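Local coordinates for EAL domain protein (Vibrio cholerae serotype O1, PDB 6IJ2) that hydrolyses cyclic dinucleotides as an EAL-domain phosphodiesterase, degrading c-di-GMP and cGAMP, and is held here with the linear dinucleotide 5'-pGpG and calcium, at residues M74-A79 and R106-T111; F127-A132 and K142-Y147; T155-F160 and L167-D172. The protein carries 1 engineered substitution. One frame throughout, in Å; residues are numbered along the deposited sequence.

How the contacts relate
Helix 68-85 comes first, and contact 1 closes a loop of 26 residues, holding strand 91-96, by setting that helix against the start of helix 109-117. Strand 125-129 follows directly. Contact 2 lays helix 139-151 on the end of that strand over a nine-residue gap, and contact 3 does the same for strand 154-160 and helix 166-170 over six residues. The three loops run in series, neither nesting nor crossing. Contacts 1 and 2 touch through side chains. Contacts 2 and 3, with centres about 9 Å apart, share neighbouring parallel strands and two calcium ions, whereas contacts 1 and 3 do not touch. Contact 1 ties two outer helices to each other; contacts 2 and 3 tie outer helices to consecutive strands of the barrel.

Contact 1: M74-A79 and R106-T111; sequences MCRVKA and RCIRTT
Arg-76 reaches across to Thr-111 with the far half of its side chain, laying its last methylene and one terminal nitrogen against the threonine hydroxyl. The polar link is a hydrogen bond from NH1 of Arg-76 to OG1 of Thr-111, 3.1 Å long, with an N-H...O angle of 168°. The oxygen lies only 5° out of the guanidinium plane, so an edge N-H is used almost straight on. Arg-76 CD is also 3.2 Å from Thr-111 OG1, so the hydroxyl lies alongside the CD end of the chain as well as at the guanidinium edge. An extended run from CG to NE (chi2 178°) carries the planar group away from its own helix. Beyond the hydroxyl, CG1 of Ile-108 approaches the same edge, 4.1 Å from Arg-76 NH1, the two side chains crossing at about a right angle. In an EAL domain, a variant of the TIM barrel, helices 68-85 and 109-117 belong to the outer layer, and this pairing joins them beside strand 125-129, whose Phe-127 touches both Arg-76 and Thr-111. The guanidinium is held further by a hydrogen bond between NH2 and Tyr-148 OH and by a cation-pi contact with Phe-96, so several partners limit its rotation. The next residue, Val-77, brings CG2 to 4.4 Å from the backbone O of Thr-110, while Thr-110 OG1 is hydrogen-bonded to OE1 of Gln-73 on helix 68-85.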
loop_
_atom_site.group_PDB
_atom_site.type_symbol
_atom_site.label_atom_id
_atom_site.label_comp_id
_atom_site.label_asym_id
_atom_site.label_seq_id
_atom_site.Cartn_x
_atom_site.Cartn_y
_atom_site.Cartn_z
ATOM N N MET A 74 15.103 9.388 22.789
ATOM C CA MET A 74 14.747 8.884 24.113
ATOM C C MET A 74 14.146 7.485 24.040
ATOM O O MET A 74 14.484 6.618 24.855
ATOM C CB MET A 74 13.778 9.850 24.796
ATOM C CG MET A 74 14.452 11.045 25.446
ATOM S SD MET A 74 14.742 10.801 27.210
ATOM C CE MET A 74 13.113 11.156 27.871
ATOM N N CYS A 75 13.243 7.248 23.080
ATOM C CA CYS A 75 12.674 5.908 22.909
ATOM C C CYS A 75 13.758 4.866 22.705
ATOM O O CYS A 75 13.665 3.748 23.224
ATOM C CB CYS A 75 11.718 5.866 21.716
ATOM S SG CYS A 75 10.105 6.547 22.001
ATOM N N ARG A 76 14.778 5.204 21.920
ATOM C CA ARG A 76 15.832 4.243 21.631
ATOM C C ARG A 76 16.640 3.921 22.877
ATOM O O ARG A 76 16.925 2.753 23.149
ATOM C CB ARG A 76 16.732 4.783 20.527
ATOM C CG ARG A 76 15.993 4.913 19.197
ATOM C CD ARG A 76 16.883 5.501 18.144
ATOM N NE ARG A 76 16.163 5.696 16.898
ATOM C CZ ARG A 76 16.750 5.780 15.713
ATOM N NH1 ARG A 76 18.070 5.671 15.625
ATOM N NH2 ARG A 76 16.020 5.958 14.619
ATOM N N VAL A 77 16.997 4.942 23.656
ATOM C CA VAL A 77 17.844 4.735 24.824
ATOM C C VAL A 77 17.095 3.980 25.915
ATOM O O VAL A 77 17.655 3.087 26.568
ATOM C CB VAL A 77 18.378 6.085 25.333
ATOM C CG1 VAL A 77 19.128 5.890 26.634
ATOM C CG2 VAL A 77 19.281 6.726 24.290
ATOM N N LYS A 78 15.829 4.334 26.149
ATOM C CA LYS A 78 15.043 3.649 27.173
ATOM C C LYS A 78 14.828 2.184 26.818
ATOM O O LYS A 78 14.887 1.310 27.694
ATOM C CB LYS A 78 13.696 4.343 27.358
ATOM C CG LYS A 78 13.774 5.714 27.995
ATOM C CD LYS A 78 12.405 6.375 27.983
ATOM C CE LYS A 78 12.425 7.707 28.716
ATOM N NZ LYS A 78 12.660 7.550 30.177
ATOM N N ALA A 79 14.561 1.900 25.539
ATOM C CA ALA A 79 14.346 0.521 25.107
ATOM C C ALA A 79 15.609 -0.308 25.285
ATOM O O ALA A 79 15.563 -1.439 25.785
ATOM C CB ALA A 79 13.898 0.484 23.646
ATOM N N ARG A 106 21.872 10.472 10.638
ATOM C CA ARG A 106 23.261 10.514 11.096
ATOM C C ARG A 106 23.390 11.151 12.474
ATOM O O ARG A 106 24.512 11.327 12.980
ATOM C CB ARG A 106 24.183 11.221 10.095
ATOM C CG ARG A 106 25.211 10.282 9.464
ATOM C CD ARG A 106 24.707 9.702 8.160
ATOM N NE ARG A 106 25.764 9.057 7.387
ATOM C CZ ARG A 106 25.634 8.699 6.114
ATOM N NH1 ARG A 106 24.494 8.929 5.476
ATOM N NH2 ARG A 106 26.641 8.116 5.478
ATOM N N CYS A 107 22.270 11.501 13.105
ATOM C CA CYS A 107 22.209 11.658 14.552
ATOM C C CYS A 107 22.114 10.306 15.270
ATOM O O CYS A 107 21.511 10.213 16.349
ATOM C CB CYS A 107 21.023 12.545 14.934
ATOM S SG CYS A 107 21.547 14.153 15.587
ATOM N N ILE A 108 22.691 9.255 14.680
ATOM C CA ILE A 108 22.571 7.907 15.205
ATOM C C ILE A 108 23.685 7.551 16.185
ATOM O O ILE A 108 23.689 6.434 16.721
ATOM C CB ILE A 108 22.556 6.901 14.038
ATOM C CG1 ILE A 108 21.979 5.540 14.438
ATOM C CG2 ILE A 108 23.946 6.762 13.455
ATOM C CD1 ILE A 108 21.940 4.584 13.275
ATOM N N ARG A 109 24.634 8.459 16.442
ATOM C CA ARG A 109 25.656 8.184 17.453
ATOM C C ARG A 109 25.046 8.013 18.843
ATOM O O ARG A 109 25.559 7.235 19.657
ATOM C CB ARG A 109 26.706 9.297 17.447
ATOM C CG ARG A 109 27.691 9.192 16.288
ATOM C CD ARG A 109 29.127 9.257 16.785
ATOM N NE ARG A 109 29.436 10.546 17.398
ATOM C CZ ARG A 109 29.913 11.593 16.733
ATOM N NH1 ARG A 109 30.137 11.508 15.428
ATOM N NH2 ARG A 109 30.164 12.728 17.371
ATOM N N THR A 110 23.942 8.709 19.126
ATOM C CA THR A 110 23.267 8.516 20.404
ATOM C C THR A 110 22.764 7.089 20.550
ATOM O O THR A 110 22.754 6.545 21.660
ATOM C CB THR A 110 22.112 9.508 20.555
ATOM O OG1 THR A 110 21.371 9.575 19.331
ATOM C CG2 THR A 110 22.632 10.889 20.898
ATOM N N THR A 111 22.363 6.462 19.441
ATOM C CA THR A 111 21.977 5.056 19.462
ATOM C C THR A 111 23.199 4.164 19.661
ATOM O O THR A 111 23.207 3.286 20.531
ATOM C CB THR A 111 21.245 4.700 18.162
ATOM O OG1 THR A 111 20.062 5.499 18.047
ATOM C CG2 THR A 111 20.860 3.222 18.122
#

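Contact 2: F127-A132 and K142-Y147; sequences FEFTEA and KRIVEY. With CA (calcium ion), chain L; CA (calcium ion), chain J.
Apolar packing of a strand on the helix that follows it makes this contact, carried by Phe-129 of strand 125-129 against Ile-144 and Val-145 of helix 139-151. The main evidence is a CH-pi interaction: methyl CG2 of Val-145 stands over the phenyl ring of Phe-129, 3.7 Å from its centroid. The methyl lies only 5° off the ring normal, and its distances to the ring carbons are correspondingly even. Ile-144 comes from a different direction. Its CG2 meets the rim of the ring near the ring plane, 3.7 Å from Phe-129 CE2, so consecutive helix residues take one face and one edge of the same aromatic group. With CG of Phe-129 on the backbone N side (chi1 -76°), the side chain leaves the strand toward the helix and offers a ring face to Val-145. No hydrogen bond crosses between the segments.

The residues flanking Phe-129 serve metals instead. Glu-128, with an extended chain (chi2 -174°), brings OE2 to the calcium ion of chain J at 2.3 Å. Its other oxygen, OE1, forms a salt bridge with Lys-179 and a hydrogen bond with Ser-93, so both carboxylate oxygens are engaged and the group's rotation is restrained. Thr-130 OG1 binds the calcium ion of chain L, a longer link of 2.8 Å, alongside Asp-159. Glu-45, Asn-95 and Asp-158 share the chain J ion with Glu-128, and both ions also bind phosphate of the bound nucleotide. An apolar strand-helix seam with metal ligands at the strand's C-terminal end is characteristic of a beta-alpha-beta unit in the TIM-barrel-like EAL fold.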
loop_
_atom_site.group_PDB
_atom_site.type_symbol
_atom_site.label_atom_id
_atom_site.label_comp_id
_atom_site.label_asym_id
_atom_site.label_seq_id
_atom_site.Cartn_x
_atom_site.Cartn_y
_atom_site.Cartn_z
ATOM N N PHE A 127 15.268 -2.161 13.520
ATOM C CA PHE A 127 14.429 -0.975 13.417
ATOM C C PHE A 127 13.269 -1.264 12.480
ATOM O O PHE A 127 13.475 -1.752 11.366
ATOM C CB PHE A 127 15.234 0.233 12.934
ATOM C CG PHE A 127 16.030 0.886 14.030
ATOM C CD1 PHE A 127 15.401 1.722 14.939
ATOM C CD2 PHE A 127 17.388 0.638 14.180
ATOM C CE1 PHE A 127 16.116 2.304 15.966
ATOM C CE2 PHE A 127 18.108 1.231 15.200
ATOM C CZ PHE A 127 17.477 2.051 16.095
ATOM N N GLU A 128 12.057 -0.971 12.941
ATOM C CA GLU A 128 10.846 -1.164 12.148
ATOM C C GLU A 128 10.430 0.157 11.523
ATOM O O GLU A 128 10.283 1.164 12.226
ATOM C CB GLU A 128 9.711 -1.724 13.007
ATOM C CG GLU A 128 10.135 -2.953 13.785
ATOM C CD GLU A 128 8.994 -3.606 14.525
ATOM O OE1 GLU A 128 9.235 -4.655 15.151
ATOM O OE2 GLU A 128 7.859 -3.078 14.476
ATOM N N PHE A 129 10.223 0.142 10.210
ATOM C CA PHE A 129 10.048 1.360 9.429
ATOM C C PHE A 129 8.588 1.498 9.014
ATOM O O PHE A 129 8.024 0.587 8.396
ATOM C CB PHE A 129 10.967 1.352 8.205
ATOM C CG PHE A 129 12.407 1.652 8.531
ATOM C CD1 PHE A 129 13.256 0.643 8.951
ATOM C CD2 PHE A 129 12.911 2.937 8.403
ATOM C CE1 PHE A 129 14.584 0.902 9.255
ATOM C CE2 PHE A 129 14.239 3.210 8.707
ATOM C CZ PHE A 129 15.078 2.189 9.135
ATOM N N THR A 130 7.988 2.626 9.383
ATOM C CA THR A 130 6.666 3.040 8.945
ATOM C C THR A 130 6.798 4.373 8.224
ATOM O O THR A 130 7.519 5.266 8.681
ATOM C CB THR A 130 5.690 3.201 10.125
ATOM O OG1 THR A 130 5.581 1.970 10.852
ATOM C CG2 THR A 130 4.307 3.601 9.619
ATOM N N GLU A 131 6.103 4.500 7.100
ATOM C CA GLU A 131 6.132 5.732 6.326
ATOM C C GLU A 131 5.331 6.830 7.019
ATOM O O GLU A 131 4.326 6.570 7.684
ATOM C CB GLU A 131 5.573 5.480 4.927
ATOM C CG GLU A 131 6.136 4.241 4.239
ATOM C CD GLU A 131 5.292 2.987 4.475
ATOM O OE1 GLU A 131 4.951 2.702 5.644
ATOM O OE2 GLU A 131 4.965 2.288 3.486
ATOM N N ALA A 132 5.790 8.074 6.854
ATOM C CA ALA A 132 5.080 9.209 7.429
ATOM C C ALA A 132 3.951 9.685 6.529
ATOM O O ALA A 132 2.936 10.187 7.028
ATOM C CB ALA A 132 6.052 10.358 7.689
ATOM N N LYS A 142 14.628 4.953 1.539
ATOM C CA LYS A 142 15.608 3.950 1.127
ATOM C C LYS A 142 17.000 4.291 1.649
ATOM O O LYS A 142 17.749 3.400 2.067
ATOM C CB LYS A 142 15.609 3.833 -0.398
ATOM C CG LYS A 142 16.683 2.934 -0.989
ATOM C CD LYS A 142 16.563 2.914 -2.511
ATOM C CE LYS A 142 17.799 2.317 -3.173
ATOM N NZ LYS A 142 17.946 0.859 -2.889
ATOM N N ARG A 143 17.358 5.580 1.624
ATOM C CA ARG A 143 18.644 6.041 2.137
ATOM C C ARG A 143 18.841 5.635 3.592
ATOM O O ARG A 143 19.932 5.194 3.982
ATOM C CB ARG A 143 18.731 7.564 1.999
ATOM C CG ARG A 143 19.935 8.080 1.240
ATOM C CD ARG A 143 19.776 9.562 0.909
ATOM N NE ARG A 143 18.595 9.805 0.081
ATOM C CZ ARG A 143 18.271 10.984 -0.445
ATOM N NH1 ARG A 143 19.040 12.043 -0.235
ATOM N NH2 ARG A 143 17.175 11.103 -1.186
ATOM N N ILE A 144 17.799 5.796 4.411
ATOM C CA ILE A 144 17.908 5.525 5.842
ATOM C C ILE A 144 18.066 4.031 6.091
ATOM O O ILE A 144 18.906 3.602 6.895
ATOM C CB ILE A 144 16.678 6.087 6.577
ATOM C CG1 ILE A 144 16.533 7.586 6.313
ATOM C CG2 ILE A 144 16.764 5.793 8.065
ATOM C CD1 ILE A 144 15.162 8.135 6.660
ATOM N N VAL A 145 17.262 3.216 5.407
ATOM C CA VAL A 145 17.312 1.771 5.605
ATOM C C VAL A 145 18.674 1.220 5.206
ATOM O O VAL A 145 19.263 0.400 5.919
ATOM C CB VAL A 145 16.174 1.092 4.822
ATOM C CG1 VAL A 145 16.304 -0.425 4.882
ATOM C CG2 VAL A 145 14.827 1.540 5.358
ATOM N N GLU A 146 19.203 1.664 4.065
ATOM C CA GLU A 146 20.486 1.126 3.624
ATOM C C GLU A 146 21.634 1.609 4.506
ATOM O O GLU A 146 22.606 0.871 4.712
ATOM C CB GLU A 146 20.711 1.472 2.151
ATOM C CG GLU A 146 19.728 0.727 1.245
ATOM C CD GLU A 146 19.941 0.973 -0.242
ATOM O OE1 GLU A 146 19.287 0.277 -1.050
ATOM O OE2 GLU A 146 20.753 1.852 -0.604
ATOM N N TYR A 147 21.536 2.827 5.050
ATOM C CA TYR A 147 22.550 3.293 5.990
ATOM C C TYR A 147 22.530 2.467 7.270
ATOM O O TYR A 147 23.586 2.083 7.787
ATOM C CB TYR A 147 22.342 4.773 6.310
ATOM C CG TYR A 147 23.288 5.300 7.365
ATOM C CD1 TYR A 147 24.653 5.365 7.127
ATOM C CD2 TYR A 147 22.815 5.737 8.596
ATOM C CE1 TYR A 147 25.524 5.846 8.087
ATOM C CE2 TYR A 147 23.679 6.229 9.564
ATOM C CZ TYR A 147 25.031 6.277 9.302
ATOM O OH TYR A 147 25.900 6.754 10.255
HETATM CA CA CA L . 3.454 1.076 12.404
HETATM CA CA CA J . 5.896 -2.035 14.960
HETATM O O HOH W 1 4.767 -4.044 15.220
HETATM O O HOH W 2 3.595 3.027 13.778
#

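Contact 3: T155-F160 and L167-D172; sequences TAIDDF and LNLLAD. With CA (calcium ion), chain I; CA (calcium ion), chain L; CA (calcium ion), chain J; CA (calcium ion), chain K.
Ile-157 presses the end of its side chain onto Leu-170, one of two apolar patches in this contact. The methyls Ile-157 CD1 and Leu-170 CD2 are 3.4 Å apart, tighter than usual van der Waals packing. The same Ile-157 CD1 lies 4.1 Å from Leu-169 CB, placing the isoleucine tip over two successive helix residues. It gets there through CG1, which stands beside the backbone N (chi1 -66°) with the chain extended beyond it (chi2 177°). Phe-160 supplies the second apolar patch. Leu-167 CD2 comes in at its ring edge, in the ring plane and 3.9 Å from Phe-160 CE1. Leu-170 CD1 meets that same CE1 obliquely at 3.8 Å, so Leu-170 divides its two methyls between Phe-160 and Ile-157. Phe-160 and Leu-167 also pack reciprocally on Leu-167 and Phe-160 of the second subunit, placing this patch at the dimer interface. Strand 154-160 and helix 166-170 form the first two elements of a beta-alpha-beta unit in the TIM-barrel-like EAL domain, completed by strand 177-180.

Metal coordination occupies the corner between Ile-157 and Phe-160. Asp-158 OD1 bridges two calcium ions, lying 2.3 Å from that of chain I and 2.7 Å from that of chain J; OD2 also binds the chain J ion, so the carboxylate grips it with both oxygens. The backbone O of Asp-158 joins the chain I ion as well, making a chelate. Asp-159 OD1 adds a further ligand to the calcium ion of chain I at 2.5 Å, and Glu-215 also serves this ion. Asp-159 binds the calcium ion of chain L mainly through OD2, with OD1 a longer second ligand, while its backbone O binds that of chain K at 2.4 Å, together with the carbonyls of Ser-162 and Tyr-164.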
loop_
_atom_site.group_PDB
_atom_site.type_symbol
_atom_site.label_atom_id
_atom_site.label_comp_id
_atom_site.label_asym_id
_atom_site.label_seq_id
_atom_site.Cartn_x
_atom_site.Cartn_y
_atom_site.Cartn_z
ATOM N N THR A 155 16.719 -4.545 9.891
ATOM C CA THR A 155 15.650 -3.653 9.443
ATOM C C THR A 155 14.406 -4.441 9.081
ATOM O O THR A 155 14.486 -5.587 8.619
ATOM C CB THR A 155 16.069 -2.816 8.225
ATOM O OG1 THR A 155 16.293 -3.688 7.109
ATOM C CG2 THR A 155 17.358 -2.040 8.541
ATOM N N ALA A 156 13.251 -3.783 9.236
ATOM C CA ALA A 156 11.961 -4.376 8.907
ATOM C C ALA A 156 11.017 -3.326 8.349
ATOM O O ALA A 156 11.012 -2.180 8.813
ATOM C CB ALA A 156 11.293 -5.019 10.131
ATOM N N ILE A 157 10.200 -3.734 7.378
ATOM C CA ILE A 157 9.008 -2.969 7.010
ATOM C C ILE A 157 7.903 -3.339 7.994
ATOM O O ILE A 157 7.559 -4.511 8.142
ATOM C CB ILE A 157 8.592 -3.253 5.558
ATOM C CG1 ILE A 157 9.675 -2.731 4.610
ATOM C CG2 ILE A 157 7.245 -2.612 5.245
ATOM C CD1 ILE A 157 9.402 -3.009 3.176
ATOM N N ASP A 158 7.376 -2.343 8.699
ATOM C CA ASP A 158 6.470 -2.598 9.820
ATOM C C ASP A 158 5.052 -2.941 9.357
ATOM O O ASP A 158 4.401 -3.838 9.910
ATOM C CB ASP A 158 6.468 -1.360 10.721
ATOM C CG ASP A 158 5.890 -1.611 12.110
ATOM O OD1 ASP A 158 5.355 -2.700 12.392
ATOM O OD2 ASP A 158 6.012 -0.694 12.941
ATOM N N ASP A 159 4.544 -2.256 8.354
ATOM C CA ASP A 159 3.105 -2.295 8.180
ATOM C C ASP A 159 2.761 -2.755 6.786
ATOM O O ASP A 159 2.015 -2.093 6.075
ATOM C CB ASP A 159 2.484 -0.923 8.463
ATOM C CG ASP A 159 2.805 -0.393 9.870
ATOM O OD1 ASP A 159 3.225 -1.176 10.752
ATOM O OD2 ASP A 159 2.614 0.825 10.095
ATOM N N PHE A 160 3.296 -3.899 6.364
ATOM C CA PHE A 160 2.930 -4.421 5.052
ATOM C C PHE A 160 1.475 -4.874 5.039
ATOM O O PHE A 160 1.055 -5.700 5.851
ATOM C CB PHE A 160 3.825 -5.585 4.667
ATOM C CG PHE A 160 3.623 -6.047 3.255
ATOM C CD1 PHE A 160 4.342 -5.475 2.223
ATOM C CD2 PHE A 160 2.720 -7.048 2.971
ATOM C CE1 PHE A 160 4.173 -5.912 0.927
ATOM C CE2 PHE A 160 2.527 -7.484 1.665
ATOM C CZ PHE A 160 3.259 -6.915 0.652
ATOM N N LEU A 167 4.348 -2.525 -1.231
ATOM C CA LEU A 167 4.982 -2.947 -2.477
ATOM C C LEU A 167 5.771 -1.810 -3.096
ATOM O O LEU A 167 6.804 -2.049 -3.731
ATOM C CB LEU A 167 3.941 -3.485 -3.468
ATOM C CG LEU A 167 3.394 -4.865 -3.080
ATOM C CD1 LEU A 167 2.348 -5.332 -4.099
ATOM C CD2 LEU A 167 4.527 -5.902 -2.931
ATOM N N ASN A 168 5.304 -0.574 -2.913
ATOM C CA ASN A 168 6.042 0.596 -3.376
ATOM C C ASN A 168 7.446 0.623 -2.777
ATOM O O ASN A 168 8.415 1.012 -3.440
ATOM C CB ASN A 168 5.256 1.851 -2.994
ATOM C CG ASN A 168 5.815 3.120 -3.601
ATOM O OD1 ASN A 168 6.417 3.110 -4.672
ATOM N ND2 ASN A 168 5.599 4.235 -2.915
ATOM N N LEU A 169 7.572 0.217 -1.524
ATOM C CA LEU A 169 8.887 0.193 -0.889
ATOM C C LEU A 169 9.726 -0.964 -1.414
ATOM O O LEU A 169 10.862 -0.765 -1.867
ATOM C CB LEU A 169 8.715 0.102 0.619
ATOM C CG LEU A 169 7.960 1.281 1.241
ATOM C CD1 LEU A 169 7.875 1.132 2.753
ATOM C CD2 LEU A 169 8.641 2.586 0.873
ATOM N N LEU A 170 9.167 -2.180 -1.383
ATOM C CA LEU A 170 9.910 -3.392 -1.735
ATOM C C LEU A 170 10.447 -3.366 -3.155
ATOM O O LEU A 170 11.406 -4.090 -3.451
ATOM C CB LEU A 170 9.021 -4.623 -1.579
ATOM C CG LEU A 170 8.642 -4.967 -0.154
ATOM C CD1 LEU A 170 7.766 -6.200 -0.143
ATOM C CD2 LEU A 170 9.924 -5.213 0.603
ATOM N N ALA A 171 9.835 -2.582 -4.045
ATOM C CA ALA A 171 10.320 -2.500 -5.421
ATOM C C ALA A 171 11.708 -1.880 -5.491
ATOM O O ALA A 171 12.484 -2.196 -6.400
ATOM C CB ALA A 171 9.337 -1.704 -6.290
ATOM N N ASP A 172 12.054 -1.017 -4.538
ATOM C CA ASP A 172 13.305 -0.280 -4.625
ATOM C C ASP A 172 14.323 -0.624 -3.544
ATOM O O ASP A 172 15.500 -0.295 -3.713
ATOM C CB ASP A 172 13.024 1.230 -4.606
ATOM C CG ASP A 172 12.414 1.723 -5.912
ATOM O OD1 ASP A 172 12.927 1.336 -6.984
ATOM O OD2 ASP A 172 11.423 2.486 -5.872
HETATM CA CA CA I . 3.166 -3.350 11.892
HETATM CA CA CA L . 3.454 1.076 12.404
HETATM CA CA CA J . 5.896 -2.035 14.960
HETATM CA CA CA K . 1.965 -0.193 4.559
HETATM O O HOH W 3 1.120 -2.801 10.914
HETATM O O HOH W 1 4.767 -4.044 15.220
HETATM O O HOH W 4 2.356 1.881 5.919
HETATM O O HOH W 5 4.318 -0.344 4.217
HETATM O O HOH W 2 3.595 3.027 13.778
#